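Local structure of nucleoporin NUP170 (Chaetomium thermophilum, 5HAX) at residues A[448-453]-A[460-465]. The protein probably acts as a scaffold nucleoporin that helps build the nuclear pore complex, with a beta-propeller-like domain followed by a helical region. Numbering follows the deposited sequence.
Sequences APFAAA and GNELAV
The ring of F450 meets 460-465 with its far end, where F450 CZ sits 3.8 Å from E462 CA. With CG anti to the backbone N (chi1 179°), the ring extends toward 460-465. The backbone of G460, N461 and E462 passes along the ring edge, near its plane, with G460 CA 4.1 Å from F450 CE1. The aliphatic stem of E462 crosses the ring at about a right angle, E462 CG lying off the plane on one side, 3.9 Å from F450 CZ. V465 CG2 approaches obliquely on the other side, 3.6 Å from F450 CE2, while V465 CG1 lies 3.7 Å from A452 CB. That A452 CB also abuts N461 O at 3.4 Å. The E462 carboxylate is held away from the ring: OE2 forms a salt bridge with R487 and a hydrogen bond with T411, OE1 a hydrogen bond with Y390. Shortening F450 to an alanine is likely to open a gap between V465 CG2 and the E462 stem. N461 OD1 accepts from A464 N (3.2 Å), the donor well above the carbonyl plane: an Asx motif. The apolar contact joins the chain on the two sides of helix 456-459, in the long connection between antiparallel strands 440-445 and 473-478, consistent with a beta-propeller blade.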
loop_
_atom_site.group_PDB
_atom_site.type_symbol
_atom_site.label_atom_id
_atom_site.label_comp_id
_atom_site.label_asym_id
_atom_site.label_seq_id
_atom_site.Cartn_x
_atom_site.Cartn_y
_atom_site.Cartn_z
ATOM N N ALA A 448 0.176 -6.165 -0.663
ATOM C CA ALA A 448 0.199 -5.788 0.738
ATOM C C ALA A 448 0.131 -4.268 0.883
ATOM O O ALA A 448 0.661 -3.535 0.042
ATOM C CB ALA A 448 1.461 -6.315 1.414
ATOM N N PRO A 449 -0.520 -3.768 1.935
ATOM C CA PRO A 449 -0.604 -2.315 2.130
ATOM C C PRO A 449 0.772 -1.662 2.122
ATOM O O PRO A 449 1.741 -2.197 2.662
ATOM C CB PRO A 449 -1.284 -2.182 3.496
ATOM C CG PRO A 449 -2.079 -3.428 3.642
ATOM C CD PRO A 449 -1.293 -4.504 2.951
ATOM N N PHE A 450 0.848 -0.493 1.491
ATOM C CA PHE A 450 2.116 0.211 1.362
ATOM C C PHE A 450 2.529 0.827 2.691
ATOM O O PHE A 450 1.707 1.391 3.419
ATOM C CB PHE A 450 2.011 1.302 0.295
ATOM C CG PHE A 450 3.277 2.099 0.109
ATOM C CD1 PHE A 450 3.560 3.184 0.925
ATOM C CD2 PHE A 450 4.176 1.773 -0.894
ATOM C CE1 PHE A 450 4.720 3.919 0.752
ATOM C CE2 PHE A 450 5.337 2.506 -1.071
ATOM C CZ PHE A 450 5.608 3.581 -0.248
ATOM N N ALA A 451 3.819 0.722 2.998
ATOM C CA ALA A 451 4.397 1.383 4.160
ATOM C C ALA A 451 5.916 1.343 4.070
ATOM O O ALA A 451 6.518 0.265 4.130
ATOM C CB ALA A 451 3.919 0.732 5.459
ATOM N N ALA A 452 6.539 2.508 3.909
ATOM C CA ALA A 452 7.990 2.619 3.889
ATOM C C ALA A 452 8.577 2.875 5.269
ATOM O O ALA A 452 9.794 2.743 5.442
ATOM C CB ALA A 452 8.420 3.738 2.937
ATOM N N ALA A 453 7.749 3.234 6.245
ATOM C CA ALA A 453 8.199 3.477 7.607
ATOM C C ALA A 453 7.026 3.216 8.543
ATOM O O ALA A 453 5.907 2.936 8.104
ATOM C CB ALA A 453 8.742 4.900 7.768
ATOM N N GLY A 460 5.859 7.722 3.331
ATOM C CA GLY A 460 5.479 7.751 1.932
ATOM C C GLY A 460 6.629 7.628 0.954
ATOM O O GLY A 460 6.469 7.947 -0.227
ATOM N N ASN A 461 7.789 7.158 1.416
ATOM C CA ASN A 461 8.997 7.147 0.590
ATOM C C ASN A 461 8.971 5.934 -0.341
ATOM O O ASN A 461 9.533 4.872 -0.061
ATOM C CB ASN A 461 10.241 7.153 1.467
ATOM C CG ASN A 461 11.496 7.494 0.687
ATOM O OD1 ASN A 461 11.508 7.447 -0.543
ATOM N ND2 ASN A 461 12.560 7.835 1.400
ATOM N N GLU A 462 8.308 6.117 -1.487
ATOM C CA GLU A 462 8.267 5.069 -2.507
ATOM C C GLU A 462 9.666 4.687 -2.972
ATOM O O GLU A 462 9.938 3.513 -3.252
ATOM C CB GLU A 462 7.455 5.528 -3.715
ATOM C CG GLU A 462 5.976 5.744 -3.489
ATOM C CD GLU A 462 5.253 6.004 -4.794
ATOM O OE1 GLU A 462 4.562 5.089 -5.285
ATOM O OE2 GLU A 462 5.395 7.116 -5.343
ATOM N N LEU A 463 10.557 5.673 -3.096
ATOM C CA LEU A 463 11.886 5.413 -3.635
ATOM C C LEU A 463 12.644 4.419 -2.768
ATOM O O LEU A 463 13.384 3.573 -3.280
ATOM C CB LEU A 463 12.659 6.726 -3.752
ATOM C CG LEU A 463 12.016 7.757 -4.682
ATOM C CD1 LEU A 463 12.609 9.135 -4.452
ATOM C CD2 LEU A 463 12.184 7.336 -6.132
ATOM N N ALA A 464 12.446 4.491 -1.451
ATOM C CA ALA A 464 13.214 3.668 -0.526
ATOM C C ALA A 464 12.843 2.193 -0.620
ATOM O O ALA A 464 13.684 1.331 -0.333
ATOM C CB ALA A 464 13.005 4.170 0.901
ATOM N N VAL A 465 11.610 1.880 -1.018
ATOM C CA VAL A 465 11.095 0.513 -0.990
ATOM C C VAL A 465 10.972 -0.083 -2.388
ATOM O O VAL A 465 10.312 -1.116 -2.560
ATOM C CB VAL A 465 9.745 0.449 -0.254
ATOM C CG1 VAL A 465 9.926 0.804 1.212
ATOM C CG2 VAL A 465 8.724 1.371 -0.908
#